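Local coordinates for D-mandelate dehydrogenase (Rhodotorula graminis, PDB 2W2K), which belongs to the D-isomer-specific 2-hydroxyacid dehydrogenases and probably interconverts D-mandelate and its 2-oxo acid with a nicotinamide cofactor, at residues B[5-10]-B[50-55]; B[11-16]-B[56-61]; B[105-110]-B[334-339]. All blocks are in the same frame, centred on the assembly; numbering follows the deposited sequence.

Contact 1. Residues B[5-10]-B[50-55]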
# COMPACT_ATOMS: atom_id res chain seq x y z
N ARG B 5 34.07 -12.42 27.78
CA ARG B 5 34.07 -10.96 27.61
C ARG B 5 33.58 -10.59 26.19
O ARG B 5 33.97 -11.24 25.20
CB ARG B 5 35.51 -10.41 27.86
CG ARG B 5 36.12 -10.84 29.26
CD ARG B 5 37.55 -10.24 29.53
NE ARG B 5 37.50 -8.84 29.95
CZ ARG B 5 38.07 -7.80 29.33
NH1 ARG B 5 38.82 -7.95 28.24
NH2 ARG B 5 37.90 -6.58 29.83
N VAL B 6 32.70 -9.57 26.09
CA VAL B 6 32.00 -9.19 24.83
C VAL B 6 32.19 -7.69 24.51
O VAL B 6 31.80 -6.82 25.32
CB VAL B 6 30.47 -9.55 24.91
CG1 VAL B 6 29.72 -9.20 23.60
CG2 VAL B 6 30.25 -11.04 25.29
N LEU B 7 32.79 -7.38 23.35
CA LEU B 7 32.94 -5.99 22.91
C LEU B 7 31.60 -5.50 22.32
O LEU B 7 31.08 -6.13 21.40
CB LEU B 7 34.05 -5.87 21.83
CG LEU B 7 34.37 -4.42 21.38
CD1 LEU B 7 35.08 -3.68 22.51
CD2 LEU B 7 35.25 -4.43 20.13
N LEU B 8 31.09 -4.37 22.83
CA LEU B 8 29.82 -3.74 22.36
C LEU B 8 30.11 -2.63 21.37
O LEU B 8 30.75 -1.64 21.74
CB LEU B 8 29.04 -3.17 23.56
CG LEU B 8 27.75 -2.37 23.27
CD1 LEU B 8 26.72 -3.23 22.47
CD2 LEU B 8 27.11 -1.87 24.55
N LEU B 9 29.67 -2.79 20.11
CA LEU B 9 29.84 -1.78 19.06
C LEU B 9 28.65 -0.82 19.04
O LEU B 9 27.56 -1.16 18.55
CB LEU B 9 30.02 -2.40 17.66
CG LEU B 9 31.23 -3.26 17.30
CD1 LEU B 9 31.12 -3.68 15.79
CD2 LEU B 9 32.57 -2.56 17.58
N GLY B 10 28.86 0.38 19.56
CA GLY B 10 27.78 1.37 19.64
C GLY B 10 26.83 1.21 20.82
O GLY B 10 27.20 0.64 21.86
N GLY B 50 41.79 -5.42 26.12
CA GLY B 50 42.19 -6.78 26.55
C GLY B 50 41.73 -7.89 25.59
O GLY B 50 41.26 -7.60 24.48
N ASP B 51 41.87 -9.15 26.02
CA ASP B 51 41.38 -10.32 25.27
C ASP B 51 39.85 -10.41 25.42
O ASP B 51 39.35 -10.42 26.54
CB ASP B 51 41.97 -11.62 25.84
CG ASP B 51 43.38 -11.94 25.30
OD1 ASP B 51 44.04 -11.09 24.67
OD2 ASP B 51 43.82 -13.10 25.53
N PHE B 52 39.11 -10.49 24.31
CA PHE B 52 37.65 -10.74 24.36
C PHE B 52 37.27 -11.94 23.47
O PHE B 52 38.03 -12.28 22.53
CB PHE B 52 36.80 -9.47 24.05
CG PHE B 52 37.23 -8.72 22.80
CD1 PHE B 52 36.68 -9.06 21.54
CD2 PHE B 52 38.14 -7.65 22.88
CE1 PHE B 52 37.06 -8.37 20.37
CE2 PHE B 52 38.54 -6.94 21.72
CZ PHE B 52 37.99 -7.28 20.46
N GLU B 53 36.14 -12.59 23.77
CA GLU B 53 35.72 -13.81 23.08
C GLU B 53 34.58 -13.61 22.05
O GLU B 53 34.34 -14.48 21.20
CB GLU B 53 35.31 -14.91 24.10
CG GLU B 53 36.46 -15.50 24.93
CD GLU B 53 37.06 -14.53 25.95
OE1 GLU B 53 36.32 -13.85 26.69
OE2 GLU B 53 38.31 -14.50 26.06
N ALA B 54 33.87 -12.49 22.17
CA ALA B 54 32.79 -12.15 21.23
C ALA B 54 32.68 -10.64 20.94
O ALA B 54 33.21 -9.80 21.71
CB ALA B 54 31.41 -12.70 21.77
N ILE B 55 32.01 -10.31 19.83
CA ILE B 55 31.59 -8.96 19.50
C ILE B 55 30.07 -8.98 19.20
O ILE B 55 29.59 -9.89 18.49
CB ILE B 55 32.34 -8.43 18.20
CG1 ILE B 55 33.87 -8.38 18.40
CG2 ILE B 55 31.81 -7.04 17.82
CD1 ILE B 55 34.66 -8.58 17.06
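R5 is gripped at three points. R5 N donates to E53 OE1 at 2.9 Å, approaching that oxygen nearly along its C-O axis. A bend at chi2 (70°) folds the E53 carboxylate back to that N-H. R5 O takes two donors in its carbonyl plane, E53 N at 2.9 Å and A54 N at the longer 3.3 Å. The guanidinium turns at chi3 (78°), and NH1 reaches D51 O at 3.0 Å. That oxygen lies in the guanidinium plane, while NH1 stands above the D51 carbonyl plane. NH1 also bonds Y49 O, and NE forms a salt bridge with E28. An alanine here has no guanidinium for D51 O, Y49 O or E28 and would probably loosen the hold on the loop at 49-51, though the backbone bonds could remain. Along the strand, L7 N donates to A54 O at 3.0 Å. Strands 5-8 and 54-57 are parallel neighbours in the five-stranded sheet of the flavodoxin-like domain, paired V6 to A54 and L7 to I55. On the L7 and I55 face, F52 takes the crowded first torsion (chi1 49°). L7 CB sits over one face of its ring, a CH-pi contact 4.2 Å from the centroid. L7 CD2 touches the ring at CZ. Further along, L9 CG meets I55 CG2 at 3.9 Å. On the opposite face, V6 CG2 rests on A54 CB at 4.1 Å.

Contact 2. Residues B[11-16]-B[56-61]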
# COMPACT_ATOMS: atom_id res chain seq x y z
N ASP B 11 25.59 1.70 20.65
CA ASP B 11 24.59 1.77 21.73
C ASP B 11 24.17 0.39 22.33
O ASP B 11 24.13 -0.62 21.62
CB ASP B 11 23.31 2.49 21.26
CG ASP B 11 23.47 4.02 21.13
OD1 ASP B 11 24.47 4.59 21.61
OD2 ASP B 11 22.57 4.64 20.53
N PRO B 12 23.84 0.35 23.64
CA PRO B 12 23.28 -0.88 24.26
C PRO B 12 21.84 -1.13 23.81
O PRO B 12 21.32 -0.40 22.95
CB PRO B 12 23.33 -0.56 25.77
CG PRO B 12 23.15 0.96 25.81
CD PRO B 12 23.96 1.46 24.62
N ALA B 13 21.18 -2.14 24.39
CA ALA B 13 19.83 -2.55 23.94
C ALA B 13 18.76 -1.47 24.17
O ALA B 13 18.85 -0.69 25.11
CB ALA B 13 19.42 -3.91 24.62
N ARG B 14 17.75 -1.42 23.28
CA ARG B 14 16.63 -0.46 23.41
C ARG B 14 15.25 -1.10 23.60
O ARG B 14 14.29 -0.40 23.95
CB ARG B 14 16.57 0.46 22.17
CG ARG B 14 17.74 1.42 22.00
CD ARG B 14 17.80 1.99 20.56
NE ARG B 14 19.04 2.72 20.29
CZ ARG B 14 19.67 2.75 19.12
NH1 ARG B 14 19.19 2.08 18.07
NH2 ARG B 14 20.80 3.43 19.00
N HIS B 15 15.12 -2.40 23.35
CA HIS B 15 13.80 -3.04 23.26
C HIS B 15 13.61 -4.17 24.27
O HIS B 15 12.58 -4.22 24.96
CB HIS B 15 13.49 -3.50 21.81
CG HIS B 15 13.55 -2.38 20.81
ND1 HIS B 15 14.64 -2.15 19.99
CD2 HIS B 15 12.66 -1.39 20.54
CE1 HIS B 15 14.42 -1.07 19.26
NE2 HIS B 15 13.22 -0.60 19.55
N LEU B 16 14.60 -5.05 24.38
CA LEU B 16 14.48 -6.27 25.19
C LEU B 16 15.23 -6.12 26.52
O LEU B 16 16.30 -6.71 26.71
CB LEU B 16 15.01 -7.48 24.42
CG LEU B 16 14.26 -7.85 23.12
CD1 LEU B 16 14.78 -9.19 22.59
CD2 LEU B 16 12.76 -7.91 23.31
N ILE B 56 29.33 -7.98 19.70
CA ILE B 56 27.88 -7.78 19.42
C ILE B 56 27.55 -6.37 18.86
O ILE B 56 28.14 -5.34 19.28
CB ILE B 56 27.00 -8.12 20.72
CG1 ILE B 56 25.53 -8.43 20.35
CG2 ILE B 56 27.20 -7.07 21.82
CD1 ILE B 56 24.63 -9.01 21.50
N LYS B 57 26.61 -6.34 17.92
CA LYS B 57 26.21 -5.10 17.20
C LYS B 57 24.67 -5.15 17.08
O LYS B 57 24.11 -5.90 16.24
CB LYS B 57 26.91 -5.07 15.81
CG LYS B 57 26.78 -3.72 14.98
CD LYS B 57 27.31 -3.97 13.54
CE LYS B 57 27.32 -2.72 12.62
NZ LYS B 57 25.96 -2.16 12.28
N LEU B 58 23.98 -4.38 17.95
CA LEU B 58 22.53 -4.54 18.18
C LEU B 58 21.58 -3.89 17.15
O LEU B 58 20.37 -4.17 17.15
CB LEU B 58 22.16 -4.05 19.61
CG LEU B 58 22.80 -4.85 20.77
CD1 LEU B 58 22.69 -4.08 22.10
CD2 LEU B 58 22.14 -6.19 20.92
N ALA B 59 22.13 -3.02 16.30
CA ALA B 59 21.33 -2.31 15.30
C ALA B 59 22.17 -2.01 14.05
O ALA B 59 23.39 -1.85 14.13
CB ALA B 59 20.75 -0.98 15.87
N VAL B 60 21.49 -1.88 12.91
CA VAL B 60 22.18 -1.64 11.63
C VAL B 60 22.94 -0.31 11.66
O VAL B 60 24.09 -0.21 11.16
CB VAL B 60 21.17 -1.70 10.44
CG1 VAL B 60 21.79 -1.13 9.15
CG2 VAL B 60 20.71 -3.15 10.19
N GLU B 61 22.31 0.69 12.27
CA GLU B 61 22.91 2.03 12.39
C GLU B 61 23.95 2.22 13.53
O GLU B 61 24.49 3.31 13.69
CB GLU B 61 21.81 3.12 12.52
CG GLU B 61 21.00 3.10 13.82
CD GLU B 61 19.79 2.15 13.80
OE1 GLU B 61 19.65 1.31 12.88
OE2 GLU B 61 18.96 2.25 14.72
O HOH W 1 25.19 -2.13 19.36
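A salt-bridge network of D11, R14 and E61 ties two loops together at the C-terminal ends of neighbouring parallel strands, 5-8 and 54-57. One loop leads from strand 5-8 into helix 17-26, with L16 at its N-cap position. The other follows strand 54-57. R14 sits in the middle of the network. Its chain is extended from CG to NE and carries the guanidinium out between two carboxylates. NH2 donates to D11 OD2 at 2.6 Å, in the guanidinium plane and on the anti lone pair of that oxygen. NH1 meets E61 OE2 tip to tip. This second bond is weak, at 3.4 Å with an angle of 135° at the hydrogen, although the guanidinium and carboxylate planes are only 17° apart. The short bond within the loop therefore probably does most to orient the guanidinium. The R14 charge is likely to favour the ionised form of both D11 and E61. The E61 side chain is about 10 Å from that of G307, an NAD+-binding residue. E317 of helix 310-330 grips the first loop with its carboxylate, accepting from the backbone N of R14, H15 and L16. A59 CB comes within 4.1 Å of R14 NH1. The L58 side chain sets out toward the first loop, with W20, T320 and L8 packed around it. Its CD1 presses on backbone there, 3.5 Å from P12 C and 3.4 Å from A13 N, and also touches A13 CB. Water 1 bridges the two backbones, donating to D11 O and accepting from L58 N, each at 2.9 Å.

Contact 3. Residues B[105-110]-B[334-339]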
# COMPACT_ATOMS: atom_id res chain seq x y z
N ALA B 105 33.76 -17.22 13.88
CA ALA B 105 32.43 -17.53 13.33
C ALA B 105 31.61 -16.24 13.23
O ALA B 105 31.68 -15.40 14.13
CB ALA B 105 31.70 -18.55 14.24
N PHE B 106 30.82 -16.10 12.16
CA PHE B 106 29.94 -14.93 11.99
C PHE B 106 28.45 -15.35 11.91
O PHE B 106 28.11 -16.40 11.35
CB PHE B 106 30.35 -14.11 10.75
CG PHE B 106 29.61 -12.78 10.58
CD1 PHE B 106 29.85 -11.70 11.45
CD2 PHE B 106 28.69 -12.60 9.53
CE1 PHE B 106 29.17 -10.46 11.30
CE2 PHE B 106 28.00 -11.38 9.37
CZ PHE B 106 28.24 -10.30 10.27
N ALA B 107 27.58 -14.51 12.47
CA ALA B 107 26.13 -14.61 12.30
C ALA B 107 25.55 -13.25 11.96
O ALA B 107 25.87 -12.23 12.62
CB ALA B 107 25.48 -15.13 13.59
N ASN B 108 24.70 -13.21 10.92
CA ASN B 108 23.82 -12.05 10.72
C ASN B 108 22.47 -12.29 11.45
O ASN B 108 22.39 -13.14 12.35
CB ASN B 108 23.62 -11.75 9.22
CG ASN B 108 23.02 -12.92 8.44
OD1 ASN B 108 22.43 -13.84 9.00
ND2 ASN B 108 23.14 -12.87 7.09
N SER B 109 21.44 -11.53 11.09
CA SER B 109 20.10 -11.68 11.68
C SER B 109 19.09 -11.96 10.54
O SER B 109 18.00 -11.40 10.52
CB SER B 109 19.73 -10.43 12.53
OG SER B 109 20.67 -10.24 13.61
N ARG B 110 19.49 -12.84 9.61
CA ARG B 110 18.61 -13.30 8.51
C ARG B 110 17.18 -13.70 8.96
O ARG B 110 17.00 -14.51 9.92
CB ARG B 110 19.29 -14.45 7.71
CG ARG B 110 18.42 -15.08 6.60
CD ARG B 110 19.07 -16.33 5.96
NE ARG B 110 19.52 -17.32 6.94
CZ ARG B 110 18.74 -18.19 7.57
NH1 ARG B 110 17.42 -18.22 7.36
NH2 ARG B 110 19.26 -19.02 8.46
N LEU B 334 25.05 -21.86 16.05
CA LEU B 334 24.38 -20.59 15.70
C LEU B 334 23.06 -20.84 14.95
O LEU B 334 22.94 -21.81 14.18
CB LEU B 334 25.32 -19.71 14.83
CG LEU B 334 26.67 -19.19 15.40
CD1 LEU B 334 27.58 -18.56 14.28
CD2 LEU B 334 26.45 -18.21 16.55
N LEU B 335 22.08 -19.98 15.19
CA LEU B 335 20.77 -20.04 14.52
C LEU B 335 20.84 -19.49 13.08
O LEU B 335 20.16 -20.00 12.17
CB LEU B 335 19.73 -19.26 15.32
CG LEU B 335 19.36 -19.72 16.75
CD1 LEU B 335 18.54 -18.63 17.48
CD2 LEU B 335 18.62 -21.07 16.76
N THR B 336 21.67 -18.47 12.89
CA THR B 336 21.77 -17.72 11.61
C THR B 336 23.22 -17.50 11.14
O THR B 336 23.64 -16.36 10.95
CB THR B 336 21.02 -16.35 11.66
OG1 THR B 336 21.44 -15.58 12.80
CG2 THR B 336 19.49 -16.56 11.72
N PRO B 337 23.98 -18.59 10.91
CA PRO B 337 25.35 -18.40 10.46
C PRO B 337 25.40 -17.81 9.05
O PRO B 337 24.47 -18.01 8.25
CB PRO B 337 25.90 -19.83 10.41
CG PRO B 337 24.68 -20.69 10.20
CD PRO B 337 23.63 -20.02 11.03
N ALA B 338 26.47 -17.06 8.78
CA ALA B 338 26.83 -16.64 7.43
C ALA B 338 28.33 -16.84 7.23
O ALA B 338 29.14 -16.43 8.08
CB ALA B 338 26.44 -15.17 7.18
N GLY B 339 28.70 -17.45 6.10
CA GLY B 339 30.09 -17.80 5.84
C GLY B 339 30.39 -19.17 6.43
O GLY B 339 29.47 -19.98 6.59
O HOH W 2 31.17 -17.37 9.53
O HOH W 3 22.17 -16.37 7.82
O HOH W 4 22.08 -19.58 7.92
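Segment 334-339 runs along the edge strand 105-107 and joins it by a single bridge, A107 to P337. A338 N donates to F106 O at 3.1 Å, almost straight at 170° but above the carbonyl plane. N108 N to T336 O is weak, at 3.3 Å. T336 provides the side-chain anchor. Its OG1, in the crowded position between N and the carbonyl carbon (chi1 52°), donates to N108 O at 2.7 Å. Its CG2 lies over one face of the R110 guanidinium. N108 OD1 accepts from R110 N at 3.2 Å, an Asx turn that bends the chain after the strand. L334 CD1 fits against A105 CB and A107 CB, 4.1 Å from each. A338 CB touches F106 CD2, on a ring that also meets F84 edge-to-face. Water 2 accepts from F106 N and donates to A338 O. Water 3 donates to N108 OD1 and P337 O and accepts from R110 NE. Water 4 joins R110 NH2 to P337 O. The R110 side chain is about 7 Å from that of A173, an NAD+-binding residue. The R110 guanidinium reaches P337 O by way of waters, so its hold there is probably looser than that of T336, whose OG1 bonds N108 O directly.

In the fold
All three contacts belong to the five-stranded parallel sheet, in the order 28-31, 5-8, 54-57, 83-86, 105-107. Contacts 1 and 2 share strand 54-57 and touch, with centres 14 Å apart. Where they meet, the backbones of L7 and L9 probably hydrogen-bond to that of I56. Their segments alternate along the chain. Contact 3 comes later and pairs the outermost strand 105-107 with the chain after helix 310-330. Its centre is about 17 Å from the centre of each of the others, without touching them. Contact 3 brings the C-terminal tail back to this N-terminal domain after the seven-stranded NAD-binding domain. Helix 310-330 packs against both contacts 2 and 3.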